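Local coordinates for Alpha/beta hydrolase (Novosphingobium aromaticivorans, PDB 3BWX), which probably acts as a hydrolase of the alpha/beta hydrolase family and binds calcium ions in the crystal, at residues D217-F222 with A247-R252; A125-V130 with R228-L233; A120-A125 with D223-R228. The protein carries 1 engineered substitution. All coordinates share one frame; numbering follows the deposited sequence.

Contacts 1 and 3 both use helix 219-225, and contacts 2 and 3 share strand 122-128. Contact 2 is the most deeply set: two neighbouring strands of the main sheet, held by backbone hydrogen bonds and apolar side chains. Contact 3 lies where the helix hands over to strand 230-235; it is also buried, but there an arginine side chain bonds to a backbone carbonyl. Contact 1 is partly buried and further out. It has an apolar inner half, and an arginine, a tryptophan and a bound ethanediol in its outer half. The inner half reaches the sheet of contact 2, and Arg252 of contact 1 forms a salt bridge with Asp223 of contact 3.

Contact 1. Residues D217-F222 with A247-R252; sequences DMWPLF and AKMASR. With EDO (1,2-ethanediol), chain K.
Phe222 and Met249 mark the closest backbone approach between the first part of helix 219-225 and the C-terminal part of helix 243-250, with their CA atoms 8.0 Å apart. No hydrogen bond joins the segments directly; side chains carry the contact. Met249 is a selenomethionine, and Met249 CG lies over one face of the Phe222 ring as a CH-pi contact, offset toward the rim and 3.9 Å from the ring centroid. Met249 CB reaches Phe222 CZ at 3.4 Å. The chain then bends at chi3 (88°), which places CE 3.5 Å from Phe222 CE1. SE stands obliquely off the ring in a Met-aromatic contact. Arg252 comes to the edge of the same ring, with CD near its plane and 3.8 Å from Phe222 CE2.

Both helices pack on the side of the main alpha/beta hydrolase sheet that carries Leu127, Leu230 and Val232. Helix 243-250 links strand 230-235 to the parallel strand 255-260 as a beta-alpha-beta crossover.

Further out, the side chains of Trp219 and Arg252 cross at about a right angle, with their planes 26° apart. Trp219 CZ3 lies over one face of the guanidinium, offset toward its rim. Arg252 NH2 lies 3.6 Å from Trp219 CE3, obliquely to the indole, while Trp219 CH2 touches Lys248 CB. An ethanediol, probably from the crystallisation liquor, covers one face of the indole with C1. Its hydroxyls accept from Arg252: NH1 to O1 at 2.9 Å and almost straight, and NH2 to O2 at 3.1 Å. NH1 also bonds to the Lys248 carbonyl oxygen, from above the carbonyl plane. Arg252 NE pairs with Asp223 in a salt bridge, so the guanidinium is probably fixed in rotation. Trp219 NE1 bonds to Glu133, and Asp217 OD1 caps Trp219 N.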
ATOM      1  N   ASP A 217       2.912   9.455 -19.131  1.00 25.06           N
ATOM      2  CA  ASP A 217       3.029   8.054 -19.513  1.00 23.28           C
ATOM      3  C   ASP A 217       3.867   7.430 -18.405  1.00 19.93           C
ATOM      4  O   ASP A 217       5.001   7.863 -18.174  1.00 21.65           O
ATOM      5  CB  ASP A 217       3.694   7.978 -20.888  1.00 24.53           C
ATOM      6  CG  ASP A 217       4.079   6.582 -21.314  1.00 26.01           C
ATOM      7  OD1 ASP A 217       3.724   5.559 -20.656  1.00 16.58           O
ATOM      8  OD2 ASP A 217       4.756   6.544 -22.363  1.00 29.40           O
HETATM    9  N   MSE A 218       3.291   6.464 -17.679  1.00 18.25           N
HETATM   10  CA  MSE A 218       4.023   5.804 -16.578  1.00 16.65           C
HETATM   11  C   MSE A 218       4.813   4.574 -16.943  1.00 13.84           C
HETATM   12  O   MSE A 218       5.540   4.042 -16.097  1.00 11.34           O
HETATM   13  CB  MSE A 218       3.098   5.492 -15.422  1.00 16.30           C
HETATM   14  CG  MSE A 218       2.528   6.778 -14.835  1.00 22.22           C
HETATM   15 SE   MSE A 218       1.565   6.389 -13.241  0.75 30.75          SE
HETATM   16  CE  MSE A 218       0.054   5.435 -14.037  1.00 30.84           C
ATOM     17  N   TRP A 219       4.763   4.168 -18.198  1.00 12.11           N
ATOM     18  CA  TRP A 219       5.622   3.060 -18.623  1.00 11.68           C
ATOM     19  C   TRP A 219       7.118   3.283 -18.326  1.00 10.27           C
ATOM     20  O   TRP A 219       7.790   2.345 -17.902  1.00  9.20           O
ATOM     21  CB  TRP A 219       5.348   2.729 -20.073  1.00 11.29           C
ATOM     22  CG  TRP A 219       4.123   1.905 -20.206  1.00 13.24           C
ATOM     23  CD1 TRP A 219       2.916   2.309 -20.673  1.00 16.10           C
ATOM     24  CD2 TRP A 219       3.978   0.538 -19.832  1.00 15.26           C
ATOM     25  NE1 TRP A 219       2.025   1.267 -20.632  1.00 17.54           N
ATOM     26  CE2 TRP A 219       2.656   0.162 -20.125  1.00 14.64           C
ATOM     27  CE3 TRP A 219       4.845  -0.412 -19.310  1.00  8.77           C
ATOM     28  CZ2 TRP A 219       2.180  -1.144 -19.901  1.00 17.04           C
ATOM     29  CZ3 TRP A 219       4.375  -1.704 -19.075  1.00 16.64           C
ATOM     30  CH2 TRP A 219       3.062  -2.061 -19.381  1.00 12.38           C
ATOM     31  N   PRO A 220       7.635   4.507 -18.551  1.00  9.78           N
ATOM     32  CA  PRO A 220       9.042   4.752 -18.204  1.00  9.25           C
ATOM     33  C   PRO A 220       9.371   4.535 -16.743  1.00  9.83           C
ATOM     34  O   PRO A 220      10.447   4.057 -16.437  1.00 10.97           O
ATOM     35  CB  PRO A 220       9.223   6.242 -18.578  1.00 10.39           C
ATOM     36  CG  PRO A 220       8.276   6.436 -19.706  1.00 12.99           C
ATOM     37  CD  PRO A 220       7.058   5.669 -19.250  1.00 11.77           C
ATOM     38  N   LEU A 221       8.443   4.859 -15.847  1.00  9.54           N
ATOM     39  CA  LEU A 221       8.652   4.652 -14.412  1.00  9.98           C
ATOM     40  C   LEU A 221       8.631   3.126 -14.111  1.00 11.72           C
ATOM     41  O   LEU A 221       9.447   2.601 -13.356  1.00 12.66           O
ATOM     42  CB  LEU A 221       7.592   5.383 -13.586  1.00 12.36           C
ATOM     43  CG  LEU A 221       7.543   6.900 -13.729  1.00 14.32           C
ATOM     44  CD1 LEU A 221       6.311   7.407 -13.003  1.00 16.73           C
ATOM     45  CD2 LEU A 221       8.772   7.540 -13.130  1.00 16.82           C
ATOM     46  N   PHE A 222       7.722   2.407 -14.732  1.00  9.74           N
ATOM     47  CA  PHE A 222       7.698   0.967 -14.554  1.00  9.30           C
ATOM     48  C   PHE A 222       8.984   0.351 -15.052  1.00 10.24           C
ATOM     49  O   PHE A 222       9.620  -0.481 -14.411  1.00 10.80           O
ATOM     50  CB  PHE A 222       6.499   0.352 -15.299  1.00  9.80           C
ATOM     51  CG  PHE A 222       6.567  -1.148 -15.358  1.00  7.22           C
ATOM     52  CD1 PHE A 222       6.221  -1.937 -14.255  1.00  7.68           C
ATOM     53  CD2 PHE A 222       7.069  -1.789 -16.477  1.00 13.38           C
ATOM     54  CE1 PHE A 222       6.419  -3.312 -14.262  1.00 10.69           C
ATOM     55  CE2 PHE A 222       7.267  -3.162 -16.466  1.00 11.41           C
ATOM     56  CZ  PHE A 222       6.906  -3.918 -15.393  1.00 11.26           C
ATOM     57  N   ALA A 247       0.417  -8.682 -18.332  1.00 10.54           N
ATOM     58  CA  ALA A 247       1.225  -9.514 -19.255  1.00  9.18           C
ATOM     59  C   ALA A 247       2.300  -8.660 -19.955  1.00 11.42           C
ATOM     60  O   ALA A 247       3.423  -9.116 -20.114  1.00 10.99           O
ATOM     61  CB  ALA A 247       0.356 -10.241 -20.269  1.00 11.94           C
ATOM     62  N   LYS A 248       1.982  -7.415 -20.299  1.00 10.03           N
ATOM     63  CA  LYS A 248       3.007  -6.484 -20.801  1.00 10.73           C
ATOM     64  C   LYS A 248       4.121  -6.217 -19.785  1.00 10.60           C
ATOM     65  O   LYS A 248       5.284  -6.244 -20.127  1.00 12.08           O
ATOM     66  CB  LYS A 248       2.370  -5.193 -21.317  1.00 12.60           C
ATOM     67  CG  LYS A 248       1.620  -5.355 -22.618  1.00 20.44           C
ATOM     68  CD  LYS A 248       0.676  -4.191 -22.826  1.00 26.79           C
ATOM     69  CE  LYS A 248       0.108  -4.180 -24.255  1.00 28.55           C
ATOM     70  NZ  LYS A 248      -0.714  -2.959 -24.477  1.00 29.91           N
HETATM   71  N   MSE A 249       3.751  -5.986 -18.524  1.00  8.45           N
HETATM   72  CA  MSE A 249       4.736  -5.861 -17.441  1.00 11.03           C
HETATM   73  C   MSE A 249       5.629  -7.114 -17.356  1.00 11.18           C
HETATM   74  O   MSE A 249       6.878  -7.031 -17.298  1.00 11.85           O
HETATM   75  CB  MSE A 249       4.010  -5.580 -16.103  1.00  8.25           C
HETATM   76  CG  MSE A 249       3.324  -4.223 -16.059  1.00  9.85           C
HETATM   77 SE   MSE A 249       1.976  -4.157 -14.683  0.75 10.54          SE
HETATM   78  CE  MSE A 249       3.064  -3.592 -13.181  1.00 11.87           C
ATOM     79  N   ALA A 250       5.001  -8.299 -17.356  1.00  9.53           N
ATOM     80  CA  ALA A 250       5.715  -9.555 -17.231  1.00 12.72           C
ATOM     81  C   ALA A 250       6.654  -9.852 -18.371  1.00 12.13           C
ATOM     82  O   ALA A 250       7.538 -10.701 -18.215  1.00 13.97           O
ATOM     83  CB  ALA A 250       4.730 -10.699 -17.063  1.00 14.06           C
ATOM     84  N   SER A 251       6.483  -9.173 -19.506  1.00 13.34           N
ATOM     85  CA  SER A 251       7.309  -9.414 -20.687  1.00 14.15           C
ATOM     86  C   SER A 251       8.721  -8.859 -20.523  1.00 15.15           C
ATOM     87  O   SER A 251       9.644  -9.255 -21.259  1.00 18.09           O
ATOM     88  CB  SER A 251       6.628  -8.840 -21.943  1.00 14.27           C
ATOM     89  OG  SER A 251       6.655  -7.433 -21.945  1.00 16.29           O
ATOM     90  N   ARG A 252       8.905  -7.941 -19.576  1.00 14.48           N
ATOM     91  CA  ARG A 252      10.227  -7.445 -19.245  1.00 13.46           C
ATOM     92  C   ARG A 252      11.057  -8.540 -18.559  1.00 15.53           C
ATOM     93  O   ARG A 252      10.569  -9.277 -17.692  1.00 12.79           O
ATOM     94  CB  ARG A 252      10.155  -6.258 -18.296  1.00 13.86           C
ATOM     95  CG  ARG A 252       9.846  -4.918 -18.921  1.00 11.70           C
ATOM     96  CD  ARG A 252       8.517  -4.813 -19.624  1.00 10.49           C
ATOM     97  NE  ARG A 252       8.343  -3.437 -20.073  1.00 15.40           N
ATOM     98  CZ  ARG A 252       7.482  -3.030 -20.997  1.00 18.46           C
ATOM     99  NH1 ARG A 252       6.626  -3.848 -21.561  1.00 15.68           N
ATOM    100  NH2 ARG A 252       7.497  -1.771 -21.368  1.00 17.50           N
TER
HETATM  101  C1  EDO K 294       3.975  -1.743 -22.927  1.00 29.53           C
HETATM  102  O1  EDO K 294       4.738  -2.793 -23.544  1.00 33.28           O
HETATM  103  C2  EDO K 294       4.315  -0.351 -23.453  1.00 26.07           C
HETATM  104  O2  EDO K 294       5.724  -0.128 -23.314  1.00 28.91           O

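Contact 2. Residues A125-V130 with R228-L233; sequences AVLNDV and RPLLVL
Ala125 and Leu230 begin a parallel pairing that runs on through Val126 with Leu231, Leu127 with Val232 and Asn128 with Leu233. The strand axes lie 4.7 Å apart and differ by 15° in direction. Five backbone hydrogen bonds join them. Ala125 N bonds to Pro229 O, Leu231 N to Ala125 O, Leu127 N to Leu231 O, Leu233 N to Leu127 O, and Asp129 N to Leu233 O at 2.8 Å.

The Leu230 side chain leaves the sheet on the face of Ala125 and Leu127. Beyond CB, CG stands anti to the backbone N (chi1 -175°), and the two methyls part there. The second torsion, chi2 (60°), turns CD1 toward strand 122-128. CD1 lies 3.4 Å from Ala125 O, 3.9 Å from Ala125 CB and 4.1 Å from Leu127 CG. CD2 meets Phe222 CE1 of helix 219-225.

On the other face, Val126 and Leu231 lie side by side. Val126 CG1 touches Leu231 CD2 and Leu233 CD1, each at 3.9 Å, and helix 272-282 packs over this side. Asn128 OD1 rests against Leu233 CB and is buried without a polar partner in the model; ND2 bonds to Thr104 and Pro267.

Just past the C-terminal end of strand 122-128, Asp129 bonds through OD2 to His265 ND1 and Ser238 OG, and through OD1 to Gly235 N. The arrangement is that of two neighbouring parallel strands of the alpha/beta hydrolase sheet. The bond from Asp129 OD2 to His265 ND1 would fit the acid-histidine pair of a catalytic triad, with the acid after this strand as in some family members such as pancreatic lipase.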
ATOM      1  N   ALA A 125      11.651  -5.471  -5.567  1.00  7.18           N
ATOM      2  CA  ALA A 125      10.378  -4.827  -5.364  1.00  8.31           C
ATOM      3  C   ALA A 125       9.210  -5.770  -5.702  1.00  8.08           C
ATOM      4  O   ALA A 125       9.313  -6.713  -6.484  1.00  6.99           O
ATOM      5  CB  ALA A 125      10.254  -3.532  -6.154  1.00  8.53           C
ATOM      6  N   VAL A 126       8.080  -5.429  -5.106  1.00  6.52           N
ATOM      7  CA  VAL A 126       6.813  -6.061  -5.332  1.00  9.14           C
ATOM      8  C   VAL A 126       5.807  -4.981  -5.623  1.00  8.69           C
ATOM      9  O   VAL A 126       5.683  -4.069  -4.820  1.00  8.75           O
ATOM     10  CB  VAL A 126       6.353  -6.847  -4.078  1.00  9.28           C
ATOM     11  CG1 VAL A 126       4.937  -7.488  -4.333  1.00  7.12           C
ATOM     12  CG2 VAL A 126       7.375  -7.907  -3.658  1.00  8.34           C
ATOM     13  N   LEU A 127       5.105  -5.077  -6.749  1.00  7.93           N
ATOM     14  CA  LEU A 127       3.992  -4.186  -7.094  1.00  7.57           C
ATOM     15  C   LEU A 127       2.736  -5.010  -6.888  1.00 10.03           C
ATOM     16  O   LEU A 127       2.540  -6.040  -7.545  1.00  9.99           O
ATOM     17  CB  LEU A 127       4.052  -3.665  -8.531  1.00  9.91           C
ATOM     18  CG  LEU A 127       5.126  -2.637  -8.905  1.00  9.96           C
ATOM     19  CD1 LEU A 127       5.071  -2.367 -10.424  1.00  8.40           C
ATOM     20  CD2 LEU A 127       4.937  -1.330  -8.084  1.00  8.88           C
ATOM     21  N   ASN A 128       1.904  -4.582  -5.971  1.00  8.17           N
ATOM     22  CA  ASN A 128       0.682  -5.313  -5.664  1.00  7.77           C
ATOM     23  C   ASN A 128      -0.511  -4.629  -6.297  1.00  8.98           C
ATOM     24  O   ASN A 128      -1.026  -3.606  -5.823  1.00  9.52           O
ATOM     25  CB  ASN A 128       0.494  -5.459  -4.191  1.00  9.81           C
ATOM     26  CG  ASN A 128      -0.755  -6.215  -3.832  1.00 10.35           C
ATOM     27  OD1 ASN A 128      -1.227  -7.079  -4.582  1.00 10.55           O
ATOM     28  ND2 ASN A 128      -1.272  -5.935  -2.658  1.00  9.08           N
ATOM     29  N   ASP A 129      -0.916  -5.209  -7.416  1.00  9.75           N
ATOM     30  CA  ASP A 129      -2.148  -4.857  -8.148  1.00 10.95           C
ATOM     31  C   ASP A 129      -2.174  -3.416  -8.617  1.00  9.44           C
ATOM     32  O   ASP A 129      -3.169  -2.686  -8.481  1.00 12.52           O
ATOM     33  CB  ASP A 129      -3.440  -5.254  -7.405  1.00 10.15           C
ATOM     34  CG  ASP A 129      -4.603  -5.533  -8.361  1.00 11.01           C
ATOM     35  OD1 ASP A 129      -4.468  -6.483  -9.115  1.00 10.45           O
ATOM     36  OD2 ASP A 129      -5.588  -4.772  -8.401  1.00 13.00           O
ATOM     37  N   VAL A 130      -1.049  -2.973  -9.129  1.00 10.06           N
ATOM     38  CA  VAL A 130      -0.969  -1.675  -9.729  1.00 10.44           C
ATOM     39  C   VAL A 130       0.095  -1.742 -10.818  1.00 13.02           C
ATOM     40  O   VAL A 130       1.062  -2.492 -10.718  1.00 12.50           O
ATOM     41  CB  VAL A 130      -0.689  -0.599  -8.705  1.00 12.33           C
ATOM     42  CG1 VAL A 130       0.655  -0.806  -8.020  1.00 15.18           C
ATOM     43  CG2 VAL A 130      -0.889   0.771  -9.337  1.00 17.53           C
ATOM     44  N   ARG A 228      15.292  -3.872 -11.904  1.00  8.74           N
ATOM     45  CA  ARG A 228      15.658  -4.460 -10.638  1.00  7.62           C
ATOM     46  C   ARG A 228      14.759  -5.690 -10.487  1.00  9.42           C
ATOM     47  O   ARG A 228      13.710  -5.739 -11.147  1.00 11.94           O
ATOM     48  CB  ARG A 228      15.411  -3.458  -9.513  1.00 11.36           C
ATOM     49  CG  ARG A 228      16.031  -2.054  -9.804  1.00 12.23           C
ATOM     50  CD  ARG A 228      17.554  -2.095  -9.955  1.00 12.60           C
ATOM     51  NE  ARG A 228      18.061  -2.714  -8.757  1.00 11.45           N
ATOM     52  CZ  ARG A 228      18.857  -3.766  -8.692  1.00 16.07           C
ATOM     53  NH1 ARG A 228      19.403  -4.286  -9.786  1.00 18.71           N
ATOM     54  NH2 ARG A 228      19.130  -4.289  -7.510  1.00 20.97           N
ATOM     55  N   PRO A 229      15.135  -6.650  -9.617  1.00  9.78           N
ATOM     56  CA  PRO A 229      14.262  -7.831  -9.390  1.00  8.38           C
ATOM     57  C   PRO A 229      12.861  -7.430  -8.986  1.00  6.31           C
ATOM     58  O   PRO A 229      12.678  -6.617  -8.049  1.00  7.68           O
ATOM     59  CB  PRO A 229      14.969  -8.590  -8.276  1.00  8.45           C
ATOM     60  CG  PRO A 229      16.416  -8.144  -8.383  1.00 10.61           C
ATOM     61  CD  PRO A 229      16.397  -6.732  -8.869  1.00 10.38           C
ATOM     62  N   LEU A 230      11.866  -7.972  -9.677  1.00  8.35           N
ATOM     63  CA  LEU A 230      10.497  -7.501  -9.560  1.00  7.61           C
ATOM     64  C   LEU A 230       9.514  -8.634  -9.630  1.00  7.85           C
ATOM     65  O   LEU A 230       9.554  -9.477 -10.528  1.00  8.38           O
ATOM     66  CB  LEU A 230      10.183  -6.459 -10.657  1.00  8.79           C
ATOM     67  CG  LEU A 230       8.808  -5.779 -10.590  1.00  6.15           C
ATOM     68  CD1 LEU A 230       8.482  -4.972  -9.315  1.00  7.23           C
ATOM     69  CD2 LEU A 230       8.666  -4.867 -11.858  1.00  9.91           C
ATOM     70  N   LEU A 231       8.582  -8.560  -8.692  1.00  8.27           N
ATOM     71  CA  LEU A 231       7.345  -9.319  -8.680  1.00  6.78           C
ATOM     72  C   LEU A 231       6.169  -8.379  -8.838  1.00  8.14           C
ATOM     73  O   LEU A 231       6.101  -7.341  -8.151  1.00  8.21           O
ATOM     74  CB  LEU A 231       7.193 -10.039  -7.338  1.00  7.29           C
ATOM     75  CG  LEU A 231       5.810 -10.677  -6.987  1.00  8.05           C
ATOM     76  CD1 LEU A 231       5.442 -11.826  -7.944  1.00 12.21           C
ATOM     77  CD2 LEU A 231       5.781 -11.157  -5.498  1.00  7.48           C
ATOM     78  N   VAL A 232       5.245  -8.789  -9.709  1.00  6.65           N
ATOM     79  CA  VAL A 232       3.960  -8.138  -9.886  1.00  8.14           C
ATOM     80  C   VAL A 232       2.865  -9.110  -9.448  1.00  7.47           C
ATOM     81  O   VAL A 232       2.774 -10.212 -10.000  1.00  6.43           O
ATOM     82  CB  VAL A 232       3.729  -7.685 -11.322  1.00  8.41           C
ATOM     83  CG1 VAL A 232       2.384  -6.948 -11.424  1.00  7.79           C
ATOM     84  CG2 VAL A 232       4.827  -6.789 -11.797  1.00  9.59           C
ATOM     85  N   LEU A 233       2.071  -8.754  -8.465  1.00  8.75           N
ATOM     86  CA  LEU A 233       0.893  -9.497  -8.065  1.00  7.74           C
ATOM     87  C   LEU A 233      -0.334  -8.841  -8.694  1.00  6.52           C
ATOM     88  O   LEU A 233      -0.490  -7.624  -8.732  1.00  8.11           O
ATOM     89  CB  LEU A 233       0.757  -9.535  -6.507  1.00  7.28           C
ATOM     90  CG  LEU A 233       1.865 -10.288  -5.740  1.00  8.91           C
ATOM     91  CD1 LEU A 233       1.905  -9.952  -4.257  1.00 10.93           C
ATOM     92  CD2 LEU A 233       1.751 -11.804  -5.951  1.00 12.19           C
TER

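Contact 3. Residues A120-A125 with D223-R228; sequences ARIAAA and DALATR
Arg228 grips the carbonyl oxygen of Ile122 side-on with two nitrogens, NE at 2.8 Å from Ile122 O and NH2 at 3.0 Å from it. The oxygen lies near the guanidinium plane, at its edge. The bends at chi2 and chi3 (-55°) curl the arginine chain round the oxygen, and the second brings NE onto it. Arg228 CG lies 4.1 Å from Ile122 CB, so the aliphatic part packs on the residue whose carbonyl the tip holds. An alanine at Arg228 would probably leave Ile122 O without both of these donors and open a gap beside Ile122.

Leu225 carries the apolar half. Its chi1 (-176°) carries CG toward strand 122-128, and chi2 (59°) sets CD1. CD1 touches Ala125 CB at 3.7 Å and Ile122 CG2 at 4.1 Å, and the leucine and isoleucine side chains cross at about a right angle. Helix 106-117 packs on both of them through Ala115.

Leu225 to Arg228 form a type I turn. Thr227, within the turn, bonds through OG1 to the O of Ala224, the residue before the turn. This is a helix-to-strand connection of the alpha/beta hydrolase fold, packed against the start of the neighbouring strand 122-128.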
ATOM      1  N   ALA A 120      19.169   1.718  -8.612  1.00 11.32           N
ATOM      2  CA  ALA A 120      20.054   0.823  -7.886  1.00  9.48           C
ATOM      3  C   ALA A 120      19.748   0.815  -6.395  1.00 10.25           C
ATOM      4  O   ALA A 120      20.163  -0.094  -5.682  1.00 13.29           O
ATOM      5  CB  ALA A 120      21.502   1.217  -8.106  1.00 11.46           C
ATOM      6  N   ARG A 121      19.024   1.817  -5.902  1.00  9.89           N
ATOM      7  CA  ARG A 121      18.649   1.850  -4.500  1.00 11.55           C
ATOM      8  C   ARG A 121      17.642   0.729  -4.141  1.00 11.37           C
ATOM      9  O   ARG A 121      17.420   0.430  -2.956  1.00 11.22           O
ATOM     10  CB  ARG A 121      18.027   3.225  -4.135  1.00 13.45           C
ATOM     11  CG  ARG A 121      16.550   3.369  -4.561  1.00 15.71           C
ATOM     12  CD  ARG A 121      15.998   4.777  -4.635  1.00 16.87           C
ATOM     13  NE  ARG A 121      16.141   5.503  -3.401  1.00 14.90           N
ATOM     14  CZ  ARG A 121      15.522   6.651  -3.093  1.00 11.07           C
ATOM     15  NH1 ARG A 121      14.625   7.228  -3.888  1.00 10.99           N
ATOM     16  NH2 ARG A 121      15.807   7.235  -1.922  1.00 13.83           N
ATOM     17  N   ILE A 122      16.967   0.172  -5.154  1.00  7.51           N
ATOM     18  CA  ILE A 122      15.936  -0.836  -4.947  1.00  8.68           C
ATOM     19  C   ILE A 122      16.628  -2.178  -5.027  1.00  7.49           C
ATOM     20  O   ILE A 122      17.094  -2.598  -6.088  1.00  9.21           O
ATOM     21  CB  ILE A 122      14.839  -0.769  -6.044  1.00  9.26           C
ATOM     22  CG1 ILE A 122      14.110   0.583  -6.017  1.00 12.74           C
ATOM     23  CG2 ILE A 122      13.851  -1.960  -5.920  1.00 10.14           C
ATOM     24  CD1 ILE A 122      13.311   0.880  -4.735  1.00 16.53           C
ATOM     25  N   ALA A 123      16.707  -2.884  -3.909  1.00  6.33           N
ATOM     26  CA  ALA A 123      17.268  -4.239  -3.900  1.00  8.17           C
ATOM     27  C   ALA A 123      16.371  -5.217  -4.654  1.00  9.24           C
ATOM     28  O   ALA A 123      16.859  -6.083  -5.356  1.00 10.40           O
ATOM     29  CB  ALA A 123      17.519  -4.691  -2.450  1.00  9.62           C
ATOM     30  N   ALA A 124      15.078  -5.054  -4.461  1.00  7.50           N
ATOM     31  CA  ALA A 124      14.033  -5.811  -5.143  1.00  8.00           C
ATOM     32  C   ALA A 124      12.714  -5.127  -4.835  1.00  5.81           C
ATOM     33  O   ALA A 124      12.636  -4.294  -3.892  1.00  6.75           O
ATOM     34  CB  ALA A 124      14.045  -7.284  -4.681  1.00  8.51           C
ATOM     35  N   ALA A 125      11.651  -5.471  -5.567  1.00  7.18           N
ATOM     36  CA  ALA A 125      10.378  -4.827  -5.364  1.00  8.31           C
ATOM     37  C   ALA A 125       9.210  -5.770  -5.702  1.00  8.08           C
ATOM     38  O   ALA A 125       9.313  -6.713  -6.484  1.00  6.99           O
ATOM     39  CB  ALA A 125      10.254  -3.532  -6.154  1.00  8.53           C
ATOM     40  N   ASP A 223       9.387   0.796 -16.229  1.00  8.77           N
ATOM     41  CA  ASP A 223      10.551   0.175 -16.864  1.00 10.41           C
ATOM     42  C   ASP A 223      11.817   0.378 -16.064  1.00 12.03           C
ATOM     43  O   ASP A 223      12.651  -0.550 -15.958  1.00 12.01           O
ATOM     44  CB  ASP A 223      10.696   0.634 -18.307  1.00  9.99           C
ATOM     45  CG  ASP A 223       9.940  -0.244 -19.260  1.00 13.56           C
ATOM     46  OD1 ASP A 223      10.182  -1.471 -19.206  1.00 18.06           O
ATOM     47  OD2 ASP A 223       9.139   0.239 -20.090  1.00 17.64           O
ATOM     48  N   ALA A 224      11.955   1.536 -15.419  1.00 12.01           N
ATOM     49  CA  ALA A 224      13.113   1.758 -14.584  1.00 11.44           C
ATOM     50  C   ALA A 224      13.085   0.819 -13.376  1.00  9.98           C
ATOM     51  O   ALA A 224      14.097   0.224 -13.021  1.00 10.91           O
ATOM     52  CB  ALA A 224      13.214   3.222 -14.146  1.00 12.63           C
ATOM     53  N   LEU A 225      11.917   0.691 -12.752  1.00 10.87           N
ATOM     54  CA  LEU A 225      11.756  -0.292 -11.675  1.00 10.80           C
ATOM     55  C   LEU A 225      12.063  -1.731 -12.110  1.00  9.82           C
ATOM     56  O   LEU A 225      12.699  -2.495 -11.369  1.00 10.06           O
ATOM     57  CB  LEU A 225      10.341  -0.224 -11.053  1.00 11.30           C
ATOM     58  CG  LEU A 225      10.031  -1.114  -9.841  1.00  9.99           C
ATOM     59  CD1 LEU A 225      10.955  -0.838  -8.627  1.00 10.49           C
ATOM     60  CD2 LEU A 225       8.591  -0.938  -9.425  1.00  9.48           C
ATOM     61  N   ALA A 226      11.579  -2.105 -13.293  1.00  9.77           N
ATOM     62  CA  ALA A 226      11.771  -3.437 -13.832  1.00  8.18           C
ATOM     63  C   ALA A 226      13.189  -3.786 -14.221  1.00  9.83           C
ATOM     64  O   ALA A 226      13.453  -4.941 -14.577  1.00 10.73           O
ATOM     65  CB  ALA A 226      10.856  -3.628 -15.030  1.00  7.15           C
ATOM     66  N   THR A 227      14.110  -2.818 -14.204  1.00  9.96           N
ATOM     67  CA  THR A 227      15.530  -3.163 -14.253  1.00  9.47           C
ATOM     68  C   THR A 227      16.088  -3.844 -12.984  1.00  9.35           C
ATOM     69  O   THR A 227      17.244  -4.315 -12.984  1.00 10.73           O
ATOM     70  CB  THR A 227      16.441  -1.928 -14.593  1.00  7.70           C
ATOM     71  OG1 THR A 227      16.464  -1.022 -13.479  1.00 11.81           O
ATOM     72  CG2 THR A 227      15.968  -1.201 -15.862  1.00 14.11           C
ATOM     73  N   ARG A 228      15.292  -3.872 -11.904  1.00  8.74           N
ATOM     74  CA  ARG A 228      15.658  -4.460 -10.638  1.00  7.62           C
ATOM     75  C   ARG A 228      14.759  -5.690 -10.487  1.00  9.42           C
ATOM     76  O   ARG A 228      13.710  -5.739 -11.147  1.00 11.94           O
ATOM     77  CB  ARG A 228      15.411  -3.458  -9.513  1.00 11.36           C
ATOM     78  CG  ARG A 228      16.031  -2.054  -9.804  1.00 12.23           C
ATOM     79  CD  ARG A 228      17.554  -2.095  -9.955  1.00 12.60           C
ATOM     80  NE  ARG A 228      18.061  -2.714  -8.757  1.00 11.45           N
ATOM     81  CZ  ARG A 228      18.857  -3.766  -8.692  1.00 16.07           C
ATOM     82  NH1 ARG A 228      19.403  -4.286  -9.786  1.00 18.71           N
ATOM     83  NH2 ARG A 228      19.130  -4.289  -7.510  1.00 20.97           N
TER